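Alginate biosynthesis protein AlgX (Pseudomonas aeruginosa, PDB 4KNC) takes part in the O-acetylation of the exopolysaccharide alginate and protects the polymer from degradation as it crosses the periplasm. Local coordinates at residues A[174-179]-A[229-234]; A[319-324]-A[354-359]; A[367-372]-A[395-400]. All coordinates share one frame; numbering follows the deposited sequence.

Contact 1 (A[174-179]-A[229-234]); sequences EEIPKK and FGDGGN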
ATOM      1  N   GLU A 174       3.918 -11.386 -22.665  1.00 49.89           N
ATOM      2  CA  GLU A 174       4.135 -11.247 -24.104  1.00 42.72           C
ATOM      3  C   GLU A 174       2.862 -10.865 -24.857  1.00 42.13           C
ATOM      4  O   GLU A 174       2.919 -10.219 -25.901  1.00 45.63           O
ATOM      5  CB  GLU A 174       4.763 -12.514 -24.678  1.00 66.44           C
ATOM      6  CG  GLU A 174       5.531 -12.283 -25.971  1.00 83.36           C
ATOM      7  CD  GLU A 174       6.824 -11.504 -25.768  1.00 85.88           C
ATOM      8  OE1 GLU A 174       7.159 -11.168 -24.609  1.00 89.05           O
ATOM      9  OE2 GLU A 174       7.512 -11.234 -26.778  1.00 79.40           O
ATOM     10  N   GLU A 175       1.710 -11.233 -24.305  1.00 42.58           N
ATOM     11  CA  GLU A 175       0.427 -10.944 -24.948  1.00 44.52           C
ATOM     12  C   GLU A 175      -0.067  -9.537 -24.633  1.00 47.43           C
ATOM     13  O   GLU A 175      -0.952  -9.003 -25.304  1.00 47.50           O
ATOM     14  CB  GLU A 175      -0.629 -11.977 -24.523  1.00 52.81           C
ATOM     15  CG  GLU A 175      -0.562 -13.288 -25.293  1.00 72.80           C
ATOM     16  CD  GLU A 175       0.797 -13.970 -25.199  1.00 86.76           C
ATOM     17  OE1 GLU A 175       1.379 -14.005 -24.092  1.00 87.89           O
ATOM     18  OE2 GLU A 175       1.283 -14.467 -26.240  1.00 95.36           O
ATOM     19  N   ILE A 176       0.495  -8.946 -23.590  1.00 43.91           N
ATOM     20  CA  ILE A 176       0.136  -7.584 -23.213  1.00 48.47           C
ATOM     21  C   ILE A 176       0.443  -6.644 -24.383  1.00 43.80           C
ATOM     22  O   ILE A 176       1.465  -6.798 -25.038  1.00 41.41           O
ATOM     23  CB  ILE A 176       0.871  -7.189 -21.908  1.00 40.04           C
ATOM     24  CG1 ILE A 176       0.340  -8.051 -20.756  1.00 37.26           C
ATOM     25  CG2 ILE A 176       0.720  -5.707 -21.597  1.00 37.30           C
ATOM     26  CD1 ILE A 176       0.979  -7.791 -19.410  1.00 34.61           C
ATOM     27  N   PRO A 177      -0.475  -5.705 -24.681  1.00 54.44           N
ATOM     28  CA  PRO A 177      -0.255  -4.715 -25.746  1.00 56.48           C
ATOM     29  C   PRO A 177       1.049  -3.962 -25.522  1.00 56.24           C
ATOM     30  O   PRO A 177       1.317  -3.545 -24.396  1.00 51.26           O
ATOM     31  CB  PRO A 177      -1.414  -3.728 -25.570  1.00 49.23           C
ATOM     32  CG  PRO A 177      -2.441  -4.433 -24.811  1.00 49.63           C
ATOM     33  CD  PRO A 177      -1.767  -5.510 -23.999  1.00 55.22           C
ATOM     34  N   LYS A 178       1.836  -3.792 -26.577  1.00 50.43           N
ATOM     35  CA  LYS A 178       3.111  -3.095 -26.476  1.00 50.00           C
ATOM     36  C   LYS A 178       3.029  -1.738 -27.172  1.00 53.10           C
ATOM     37  O   LYS A 178       2.369  -1.599 -28.203  1.00 53.81           O
ATOM     38  CB  LYS A 178       4.227  -3.944 -27.089  1.00 51.16           C
ATOM     39  CG  LYS A 178       4.356  -5.326 -26.472  1.00 55.09           C
ATOM     40  CD  LYS A 178       4.353  -5.249 -24.949  1.00 64.85           C
ATOM     41  CE  LYS A 178       4.694  -6.589 -24.317  1.00 59.53           C
ATOM     42  NZ  LYS A 178       3.559  -7.528 -24.371  1.00 61.03           N
ATOM     43  N   LYS A 179       3.683  -0.737 -26.589  1.00 47.51           N
ATOM     44  CA  LYS A 179       3.748   0.608 -27.164  1.00 50.99           C
ATOM     45  C   LYS A 179       5.141   1.162 -26.923  1.00 46.15           C
ATOM     46  O   LYS A 179       5.906   0.608 -26.140  1.00 50.90           O
ATOM     47  CB  LYS A 179       2.728   1.541 -26.498  1.00 58.35           C
ATOM     48  CG  LYS A 179       1.335   0.960 -26.328  1.00 63.82           C
ATOM     49  CD  LYS A 179       0.543   1.688 -25.253  1.00 65.35           C
ATOM     50  CE  LYS A 179       0.035   3.033 -25.732  1.00 60.10           C
ATOM     51  NZ  LYS A 179      -1.449   3.018 -25.851  1.00 62.89           N
ATOM     52  N   PHE A 229      -2.340  -4.428 -30.092  1.00 51.59           N
ATOM     53  CA  PHE A 229      -3.664  -5.056 -29.968  1.00 55.87           C
ATOM     54  C   PHE A 229      -3.744  -6.426 -29.276  1.00 53.10           C
ATOM     55  O   PHE A 229      -4.810  -7.057 -29.253  1.00 55.35           O
ATOM     56  CB  PHE A 229      -4.353  -5.076 -31.329  1.00 54.65           C
ATOM     57  CG  PHE A 229      -4.683  -3.704 -31.829  1.00 63.96           C
ATOM     58  CD1 PHE A 229      -3.767  -2.987 -32.582  1.00 66.45           C
ATOM     59  CD2 PHE A 229      -5.887  -3.106 -31.493  1.00 67.02           C
ATOM     60  CE1 PHE A 229      -4.061  -1.719 -33.024  1.00 67.96           C
ATOM     61  CE2 PHE A 229      -6.187  -1.840 -31.930  1.00 67.71           C
ATOM     62  CZ  PHE A 229      -5.269  -1.145 -32.695  1.00 70.27           C
ATOM     63  N   GLY A 230      -2.630  -6.866 -28.696  1.00 47.61           N
ATOM     64  CA  GLY A 230      -2.628  -8.041 -27.842  1.00 51.49           C
ATOM     65  C   GLY A 230      -3.628  -7.843 -26.719  1.00 55.79           C
ATOM     66  O   GLY A 230      -3.792  -6.721 -26.225  1.00 59.21           O
ATOM     67  N   ASP A 231      -4.315  -8.918 -26.332  1.00 51.57           N
ATOM     68  CA  ASP A 231      -5.382  -8.835 -25.332  1.00 60.59           C
ATOM     69  C   ASP A 231      -6.419  -7.763 -25.684  1.00 61.07           C
ATOM     70  O   ASP A 231      -6.972  -7.110 -24.800  1.00 57.44           O
ATOM     71  CB  ASP A 231      -4.816  -8.581 -23.926  1.00 59.56           C
ATOM     72  CG  ASP A 231      -4.032  -9.770 -23.384  1.00 67.16           C
ATOM     73  OD1 ASP A 231      -4.233 -10.896 -23.894  1.00 67.98           O
ATOM     74  OD2 ASP A 231      -3.225  -9.581 -22.445  1.00 62.76           O
ATOM     75  N   GLY A 232      -6.664  -7.573 -26.979  1.00 64.06           N
ATOM     76  CA  GLY A 232      -7.675  -6.627 -27.414  1.00 64.73           C
ATOM     77  C   GLY A 232      -7.285  -5.169 -27.243  1.00 57.84           C
ATOM     78  O   GLY A 232      -8.110  -4.285 -27.434  1.00 57.17           O
ATOM     79  N   GLY A 233      -6.033  -4.908 -26.877  1.00 60.42           N
ATOM     80  CA  GLY A 233      -5.552  -3.537 -26.810  1.00 57.65           C
ATOM     81  C   GLY A 233      -5.689  -2.820 -25.469  1.00 61.05           C
ATOM     82  O   GLY A 233      -5.044  -1.786 -25.244  1.00 58.79           O
ATOM     83  N   ASN A 234      -6.514  -3.349 -24.570  1.00 52.21           N
ATOM     84  CA  ASN A 234      -6.669  -2.717 -23.256  1.00 61.05           C
ATOM     85  C   ASN A 234      -5.397  -2.825 -22.400  1.00 54.46           C
ATOM     86  O   ASN A 234      -4.650  -3.788 -22.538  1.00 49.65           O
ATOM     87  CB  ASN A 234      -7.858  -3.326 -22.506  1.00 72.21           C
ATOM     88  CG  ASN A 234      -9.199  -2.987 -23.146  1.00 78.73           C
ATOM     89  OD1 ASN A 234      -9.278  -2.659 -24.334  1.00 79.12           O
ATOM     90  ND2 ASN A 234     -10.263  -3.070 -22.354  1.00 80.39           N
TER
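Asp231 turns its CG anti to its own carbonyl carbon (chi1 -68°), bringing it to the Glu175 side, and from there OD1 comes 3.8 Å from Glu175 CB. Glu175 also has CG beside its backbone N (chi1 -81°), but its chain bends at chi2 and leads its own acid group away, so that Glu175 OE1 and Asp231 OD1 stay 6.4 Å apart. The backbones come closest at Pro177 and Gly230. Gly230 has no side chain, and a CB there would run into Glu175 O; its CA approaches that oxygen to 3.2 Å in a CA-H...O contact, 130° at the hydrogen. The ring of Pro177 packs on the other loop. Its CG lies 3.0 Å from Gly230 O and 3.2 Å from Asn234 O, the corner of the ring thus resting on two carbonyl oxygens; Gly230 O is in addition the acceptor for Gly233 N within its own segment. No hydrogen bond crosses the contact. Pro177 and Asp231 both reach Gln236 as well, farther along the second loop. The arrangement is a loop-loop packing at the periphery of the SGNH hydrolase-like domain, joining the approach to strand 180-191 with that to strand 237-240 of its parallel sheet.

Contact 2 (A[319-324]-A[354-359]); sequences NGCSGR and SYVADV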
ATOM      1  N   ASN A 319     -15.223  -9.175  -5.403  1.00 56.08           N
ATOM      2  CA  ASN A 319     -16.255  -8.143  -5.335  1.00 60.46           C
ATOM      3  C   ASN A 319     -17.274  -8.292  -4.194  1.00 67.53           C
ATOM      4  O   ASN A 319     -18.436  -7.918  -4.344  1.00 69.48           O
ATOM      5  CB  ASN A 319     -16.980  -8.022  -6.684  1.00 53.88           C
ATOM      6  CG  ASN A 319     -17.419  -6.597  -6.977  1.00 62.57           C
ATOM      7  OD1 ASN A 319     -17.295  -5.707  -6.121  1.00 55.68           O
ATOM      8  ND2 ASN A 319     -17.941  -6.370  -8.179  1.00 62.31           N
ATOM      9  N   GLY A 320     -16.831  -8.828  -3.060  1.00 63.93           N
ATOM     10  CA  GLY A 320     -17.690  -8.985  -1.897  1.00 66.14           C
ATOM     11  C   GLY A 320     -18.986  -9.729  -2.165  1.00 68.00           C
ATOM     12  O   GLY A 320     -18.986 -10.926  -2.477  1.00 62.16           O
ATOM     13  N   CYS A 321     -20.102  -9.012  -2.051  1.00 72.60           N
ATOM     14  CA  CYS A 321     -21.417  -9.612  -2.279  1.00 78.69           C
ATOM     15  C   CYS A 321     -22.014  -9.221  -3.624  1.00 75.74           C
ATOM     16  O   CYS A 321     -23.107  -9.663  -3.973  1.00 71.65           O
ATOM     17  CB  CYS A 321     -22.388  -9.222  -1.162  1.00 75.63           C
ATOM     18  SG  CYS A 321     -21.952  -9.870   0.459  1.00 78.86           S
ATOM     19  N   SER A 322     -21.297  -8.379  -4.363  1.00 76.62           N
ATOM     20  CA  SER A 322     -21.786  -7.856  -5.632  1.00 76.22           C
ATOM     21  C   SER A 322     -22.040  -8.984  -6.628  1.00 77.16           C
ATOM     22  O   SER A 322     -21.234  -9.910  -6.753  1.00 78.58           O
ATOM     23  CB  SER A 322     -20.801  -6.832  -6.204  1.00 74.46           C
ATOM     24  OG  SER A 322     -21.348  -6.160  -7.324  1.00 73.59           O
ATOM     25  N   GLY A 323     -23.182  -8.914  -7.308  1.00 76.87           N
ATOM     26  CA  GLY A 323     -23.576  -9.928  -8.268  1.00 79.92           C
ATOM     27  C   GLY A 323     -24.101 -11.209  -7.640  1.00 83.18           C
ATOM     28  O   GLY A 323     -24.640 -12.079  -8.330  1.00 79.78           O
ATOM     29  N   ARG A 324     -23.949 -11.328  -6.325  1.00 82.71           N
ATOM     30  CA  ARG A 324     -24.285 -12.567  -5.638  1.00 83.61           C
ATOM     31  C   ARG A 324     -25.351 -12.369  -4.561  1.00 81.34           C
ATOM     32  O   ARG A 324     -25.388 -11.338  -3.888  1.00 86.87           O
ATOM     33  CB  ARG A 324     -23.014 -13.222  -5.085  1.00 84.92           C
ATOM     34  CG  ARG A 324     -21.961 -13.422  -6.172  1.00 85.08           C
ATOM     35  CD  ARG A 324     -20.712 -14.073  -5.645  1.00 84.17           C
ATOM     36  NE  ARG A 324     -20.315 -13.482  -4.379  1.00 87.22           N
ATOM     37  CZ  ARG A 324     -20.102 -14.178  -3.272  1.00 89.20           C
ATOM     38  NH1 ARG A 324     -20.236 -15.499  -3.281  1.00 86.25           N
ATOM     39  NH2 ARG A 324     -19.744 -13.550  -2.158  1.00 89.83           N
ATOM     40  N   SER A 354     -17.227 -18.712   7.199  1.00 73.96           N
ATOM     41  CA  SER A 354     -17.509 -18.916   5.795  1.00 69.88           C
ATOM     42  C   SER A 354     -18.570 -17.935   5.323  1.00 68.32           C
ATOM     43  O   SER A 354     -19.375 -18.281   4.470  1.00 68.65           O
ATOM     44  CB  SER A 354     -17.964 -20.356   5.536  1.00 73.42           C
ATOM     45  OG  SER A 354     -19.286 -20.582   5.991  1.00 68.64           O
ATOM     46  N   TYR A 355     -18.574 -16.719   5.879  1.00 63.95           N
ATOM     47  CA  TYR A 355     -19.494 -15.658   5.442  1.00 56.50           C
ATOM     48  C   TYR A 355     -18.836 -14.280   5.295  1.00 52.62           C
ATOM     49  O   TYR A 355     -17.778 -14.027   5.874  1.00 49.42           O
ATOM     50  CB  TYR A 355     -20.751 -15.596   6.327  1.00 62.61           C
ATOM     51  CG  TYR A 355     -21.937 -16.368   5.755  1.00 66.10           C
ATOM     52  CD1 TYR A 355     -22.054 -17.744   5.929  1.00 61.86           C
ATOM     53  CD2 TYR A 355     -22.930 -15.714   5.030  1.00 63.20           C
ATOM     54  CE1 TYR A 355     -23.135 -18.446   5.404  1.00 67.18           C
ATOM     55  CE2 TYR A 355     -24.008 -16.407   4.500  1.00 64.18           C
ATOM     56  CZ  TYR A 355     -24.109 -17.769   4.691  1.00 65.53           C
ATOM     57  OH  TYR A 355     -25.186 -18.444   4.162  1.00 65.61           O
ATOM     58  N   VAL A 356     -19.477 -13.398   4.520  1.00 50.81           N
ATOM     59  CA  VAL A 356     -18.882 -12.107   4.165  1.00 48.80           C
ATOM     60  C   VAL A 356     -19.867 -10.921   4.263  1.00 54.49           C
ATOM     61  O   VAL A 356     -21.058 -11.055   3.965  1.00 54.59           O
ATOM     62  CB  VAL A 356     -18.217 -12.188   2.758  1.00 64.85           C
ATOM     63  CG1 VAL A 356     -18.006 -10.810   2.137  1.00 65.19           C
ATOM     64  CG2 VAL A 356     -16.898 -12.950   2.844  1.00 59.51           C
ATOM     65  N   ALA A 357     -19.361  -9.769   4.701  1.00 50.68           N
ATOM     66  CA  ALA A 357     -20.154  -8.546   4.825  1.00 55.72           C
ATOM     67  C   ALA A 357     -19.786  -7.491   3.774  1.00 56.59           C
ATOM     68  O   ALA A 357     -18.606  -7.300   3.450  1.00 60.49           O
ATOM     69  CB  ALA A 357     -19.997  -7.960   6.221  1.00 59.66           C
ATOM     70  N   ASP A 358     -20.811  -6.803   3.274  1.00 52.88           N
ATOM     71  CA  ASP A 358     -20.685  -5.797   2.227  1.00 50.98           C
ATOM     72  C   ASP A 358     -21.516  -4.582   2.625  1.00 48.94           C
ATOM     73  O   ASP A 358     -22.724  -4.692   2.817  1.00 58.59           O
ATOM     74  CB  ASP A 358     -21.205  -6.363   0.897  1.00 57.01           C
ATOM     75  CG  ASP A 358     -20.734  -5.562  -0.311  1.00 54.46           C
ATOM     76  OD1 ASP A 358     -20.543  -4.331  -0.184  1.00 51.95           O
ATOM     77  OD2 ASP A 358     -20.549  -6.168  -1.389  1.00 52.62           O
ATOM     78  N   VAL A 359     -20.879  -3.421   2.727  1.00 47.85           N
ATOM     79  CA  VAL A 359     -21.499  -2.277   3.402  1.00 57.99           C
ATOM     80  C   VAL A 359     -21.247  -0.933   2.710  1.00 63.10           C
ATOM     81  O   VAL A 359     -20.110  -0.584   2.431  1.00 60.32           O
ATOM     82  CB  VAL A 359     -20.957  -2.161   4.847  1.00 52.40           C
ATOM     83  CG1 VAL A 359     -21.480  -0.908   5.522  1.00 49.09           C
ATOM     84  CG2 VAL A 359     -21.301  -3.400   5.653  1.00 47.17           C
TER
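Cys321 meets Asp358 where two overlapping turns, type II' from Asn319 to Ser322 and type II from Cys321 to Arg324, bring the chain against strand 355-361, the CA atoms of this pair lying 5.9 Å apart. The backbone N of Cys321 donates to Asp358 OD2 over 3.0 Å in a fairly straight bond (161° at the hydrogen), OD2 accepting with its anti lone pair, the one directed away from OD1. Asp358 CG stands anti to its backbone N (chi1 -163°), which carries the acid toward the turn. The same OD2 forms a salt bridge with Arg396 of the adjacent strand, so one oxygen serves both a turn amide and a guanidinium, a setting that should favour the charged form of the acid. Beside this polar grip, Cys321 SG packs 3.6 Å from Asp358 CB and 4.4 Å from Val356 CG1. Its disulfide to Cys434 ties the turn covalently to strand 428-435, which neighbours strand 355-361 in one antiparallel sheet of the C-terminal carbohydrate-binding module. Asn319, with positive phi, is the C-prime residue of the Schellman motif that ends helix 307-316, and from this helix end the chain passes on into the module. Gly320 follows, its CA 4.4 Å from Val356 CG1. Gly320 O is taken by Arg324, whose NH2 donates to it over 2.7 Å, the oxygen lying close to the guanidinium plane; Arg324 NH2 also binds Gln435 O, just beyond the disulfide.

Contact 3 (A[367-372]-A[395-400]); sequences HELKNT and GRYVFQ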
ATOM      1  N   HIS A 367     -15.019   7.946   6.010  1.00 53.69           N
ATOM      2  CA  HIS A 367     -13.825   7.122   5.888  1.00 58.13           C
ATOM      3  C   HIS A 367     -13.547   6.301   7.141  1.00 60.64           C
ATOM      4  O   HIS A 367     -12.401   5.999   7.467  1.00 57.73           O
ATOM      5  CB  HIS A 367     -12.628   8.004   5.555  1.00 57.46           C
ATOM      6  CG  HIS A 367     -12.786   8.768   4.279  1.00 60.67           C
ATOM      7  ND1 HIS A 367     -13.184   8.172   3.102  1.00 56.67           N
ATOM      8  CD2 HIS A 367     -12.607  10.080   3.994  1.00 64.88           C
ATOM      9  CE1 HIS A 367     -13.237   9.081   2.144  1.00 64.91           C
ATOM     10  NE2 HIS A 367     -12.889  10.247   2.659  1.00 69.17           N
ATOM     11  N   GLU A 368     -14.611   5.933   7.837  1.00 65.94           N
ATOM     12  CA  GLU A 368     -14.486   5.140   9.044  1.00 66.77           C
ATOM     13  C   GLU A 368     -15.719   4.268   9.166  1.00 57.70           C
ATOM     14  O   GLU A 368     -16.827   4.733   8.908  1.00 58.53           O
ATOM     15  CB  GLU A 368     -14.361   6.053  10.269  1.00 71.00           C
ATOM     16  CG  GLU A 368     -14.342   5.305  11.588  1.00 83.39           C
ATOM     17  CD  GLU A 368     -14.361   6.222  12.796  1.00 93.61           C
ATOM     18  OE1 GLU A 368     -15.187   7.162  12.832  1.00 96.57           O
ATOM     19  OE2 GLU A 368     -13.543   5.996  13.714  1.00 96.30           O
ATOM     20  N   LEU A 369     -15.528   3.007   9.545  1.00 55.52           N
ATOM     21  CA  LEU A 369     -16.644   2.084   9.774  1.00 44.20           C
ATOM     22  C   LEU A 369     -16.436   1.275  11.053  1.00 56.61           C
ATOM     23  O   LEU A 369     -15.492   0.502  11.146  1.00 55.82           O
ATOM     24  CB  LEU A 369     -16.826   1.137   8.592  1.00 43.70           C
ATOM     25  CG  LEU A 369     -17.846   0.024   8.826  1.00 51.18           C
ATOM     26  CD1 LEU A 369     -19.214   0.634   9.098  1.00 58.23           C
ATOM     27  CD2 LEU A 369     -17.912  -0.957   7.664  1.00 49.58           C
ATOM     28  N   LYS A 370     -17.323   1.456  12.032  1.00 62.28           N
ATOM     29  CA  LYS A 370     -17.235   0.731  13.300  1.00 59.33           C
ATOM     30  C   LYS A 370     -18.327  -0.330  13.406  1.00 54.39           C
ATOM     31  O   LYS A 370     -19.514  -0.011  13.556  1.00 51.54           O
ATOM     32  CB  LYS A 370     -17.324   1.687  14.491  1.00 62.43           C
ATOM     33  CG  LYS A 370     -16.350   2.851  14.465  1.00 67.16           C
ATOM     34  CD  LYS A 370     -16.369   3.581  15.802  1.00 80.50           C
ATOM     35  N   ASN A 371     -17.908  -1.590  13.332  1.00 59.01           N
ATOM     36  CA  ASN A 371     -18.815  -2.732  13.296  1.00 56.23           C
ATOM     37  C   ASN A 371     -18.837  -3.522  14.583  1.00 51.16           C
ATOM     38  O   ASN A 371     -17.801  -3.753  15.204  1.00 59.14           O
ATOM     39  CB  ASN A 371     -18.392  -3.715  12.204  1.00 57.33           C
ATOM     40  CG  ASN A 371     -18.349  -3.089  10.842  1.00 60.22           C
ATOM     41  OD1 ASN A 371     -19.371  -2.980  10.171  1.00 65.66           O
ATOM     42  ND2 ASN A 371     -17.157  -2.693  10.410  1.00 55.08           N
ATOM     43  N   THR A 372     -20.015  -3.985  14.957  1.00 50.41           N
ATOM     44  CA  THR A 372     -20.111  -4.982  16.006  1.00 50.18           C
ATOM     45  C   THR A 372     -20.868  -6.168  15.461  1.00 56.54           C
ATOM     46  O   THR A 372     -21.921  -6.004  14.853  1.00 65.13           O
ATOM     47  CB  THR A 372     -20.793  -4.432  17.273  1.00 44.57           C
ATOM     48  OG1 THR A 372     -20.114  -3.241  17.679  1.00 52.20           O
ATOM     49  CG2 THR A 372     -20.707  -5.454  18.389  1.00 51.09           C
ATOM     50  N   GLY A 395     -18.020   4.913  -0.484  1.00 58.43           N
ATOM     51  CA  GLY A 395     -18.461   4.590   0.865  1.00 55.42           C
ATOM     52  C   GLY A 395     -18.623   3.096   1.118  1.00 53.38           C
ATOM     53  O   GLY A 395     -19.136   2.703   2.162  1.00 59.79           O
ATOM     54  N   ARG A 396     -18.192   2.265   0.170  1.00 49.64           N
ATOM     55  CA  ARG A 396     -18.267   0.810   0.315  1.00 52.47           C
ATOM     56  C   ARG A 396     -17.061   0.204   1.053  1.00 60.65           C
ATOM     57  O   ARG A 396     -15.918   0.633   0.870  1.00 60.87           O
ATOM     58  CB  ARG A 396     -18.431   0.144  -1.051  1.00 45.18           C
ATOM     59  CG  ARG A 396     -18.564  -1.365  -1.004  1.00 44.12           C
ATOM     60  CD  ARG A 396     -18.830  -1.920  -2.388  1.00 44.46           C
ATOM     61  NE  ARG A 396     -18.911  -3.378  -2.402  1.00 45.30           N
ATOM     62  CZ  ARG A 396     -18.418  -4.134  -3.379  1.00 50.24           C
ATOM     63  NH1 ARG A 396     -17.802  -3.565  -4.417  1.00 53.18           N
ATOM     64  NH2 ARG A 396     -18.532  -5.456  -3.324  1.00 45.73           N
ATOM     65  N   TYR A 397     -17.353  -0.796   1.884  1.00 63.14           N
ATOM     66  CA  TYR A 397     -16.392  -1.565   2.665  1.00 51.59           C
ATOM     67  C   TYR A 397     -16.810  -3.008   2.505  1.00 44.12           C
ATOM     68  O   TYR A 397     -17.994  -3.276   2.317  1.00 52.87           O
ATOM     69  CB  TYR A 397     -16.508  -1.215   4.147  1.00 47.71           C
ATOM     70  CG  TYR A 397     -16.096   0.176   4.486  1.00 46.31           C
ATOM     71  CD1 TYR A 397     -16.951   1.248   4.271  1.00 44.05           C
ATOM     72  CD2 TYR A 397     -14.836   0.433   5.020  1.00 48.54           C
ATOM     73  CE1 TYR A 397     -16.567   2.536   4.587  1.00 43.04           C
ATOM     74  CE2 TYR A 397     -14.444   1.711   5.338  1.00 46.22           C
ATOM     75  CZ  TYR A 397     -15.310   2.764   5.120  1.00 48.41           C
ATOM     76  OH  TYR A 397     -14.909   4.046   5.440  1.00 52.40           O
ATOM     77  N   VAL A 398     -15.854  -3.935   2.581  1.00 44.24           N
ATOM     78  CA  VAL A 398     -16.140  -5.370   2.482  1.00 43.20           C
ATOM     79  C   VAL A 398     -15.207  -6.147   3.407  1.00 44.24           C
ATOM     80  O   VAL A 398     -14.010  -5.878   3.442  1.00 51.05           O
ATOM     81  CB  VAL A 398     -15.916  -5.896   1.048  1.00 46.10           C
ATOM     82  CG1 VAL A 398     -16.215  -7.385   0.974  1.00 48.34           C
ATOM     83  CG2 VAL A 398     -16.771  -5.134   0.031  1.00 45.69           C
ATOM     84  N   PHE A 399     -15.738  -7.097   4.169  1.00 40.92           N
ATOM     85  CA  PHE A 399     -14.884  -7.854   5.093  1.00 42.21           C
ATOM     86  C   PHE A 399     -15.420  -9.239   5.417  1.00 47.58           C
ATOM     87  O   PHE A 399     -16.625  -9.458   5.419  1.00 48.58           O
ATOM     88  CB  PHE A 399     -14.604  -7.065   6.389  1.00 42.34           C
ATOM     89  CG  PHE A 399     -15.826  -6.837   7.256  1.00 46.94           C
ATOM     90  CD1 PHE A 399     -16.629  -5.727   7.067  1.00 48.50           C
ATOM     91  CD2 PHE A 399     -16.151  -7.721   8.273  1.00 50.00           C
ATOM     92  CE1 PHE A 399     -17.743  -5.502   7.874  1.00 53.61           C
ATOM     93  CE2 PHE A 399     -17.267  -7.506   9.082  1.00 52.87           C
ATOM     94  CZ  PHE A 399     -18.063  -6.397   8.877  1.00 51.66           C
ATOM     95  N   GLN A 400     -14.524 -10.184   5.672  1.00 52.55           N
ATOM     96  CA  GLN A 400     -14.960 -11.519   6.045  1.00 51.19           C
ATOM     97  C   GLN A 400     -15.288 -11.542   7.531  1.00 47.06           C
ATOM     98  O   GLN A 400     -14.640 -10.862   8.333  1.00 44.73           O
ATOM     99  CB  GLN A 400     -13.904 -12.568   5.698  1.00 53.82           C
ATOM    100  CG  GLN A 400     -12.656 -12.510   6.558  1.00 70.39           C
ATOM    101  CD  GLN A 400     -11.448 -13.160   5.897  1.00 82.43           C
ATOM    102  OE1 GLN A 400     -10.326 -13.074   6.405  1.00 85.16           O
ATOM    103  NE2 GLN A 400     -11.669 -13.807   4.758  1.00 82.85           N
TER
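Tyr397 and Leu369 face each other across the interior of a beta-sandwich, the fold of the C-terminal carbohydrate-binding module, in which strands 368-372 and 396-400 belong to different antiparallel sheets. Their axes approach to 9.0 Å and run 42° apart, so side chains and not backbone bonds fill the gap. Tyr397 starts with CB, which touches Leu369 CD2 at 3.8 Å. Its CG is anti to its carbonyl carbon (chi1 -67°) and meets the same methyl. Farther out, the ring offers one face to Leu369 CB, which sits over its centre, 4.0 Å from the centroid, in a CH-pi contact; CD2, CE2 and CZ are the ring atoms nearest to that carbon. Leu369 and Tyr397 lie side by side, running in opposing directions. At the tip, OH reaches the backbone just before strand 368-372, 3.1 Å from His367 C, which lies at the ring edge. Glu368 N is as near but poorly angled for a hydrogen bond, and OH is instead bonded to Val366 O. Farther along, Asn371 and Phe399 meet tip to tip, their amide and ring planes 50° apart. Asn371 ND2 is held by Leu383 O within its own sheet, whereas Asn371 OD1, 3.8 Å from Phe399 CE1, is buried with no polar partner in the model.

Contact 3 is the buried one, joining the two sheets of the carbohydrate-binding module through aromatic and aliphatic side chains and one buried amide. Contact 2 lies only partly buried at one sheet of the same sandwich and relies on a charged acid, a turn amide and a disulfide. The two touch: strands 355-361 and 396-400 are neighbours, Val359 O pairs with Tyr397 N, and Arg396, of contact 3, reaches Asn319 OD1 of contact 2. Contact 1 stands apart in the SGNH hydrolase-like domain, its nearest atoms about 16 Å from contact 2. Partly buried and made by loops alone, like contact 3 it has no hydrogen bond between its segments, but it packs a proline ring and a glycine on backbone carbonyls.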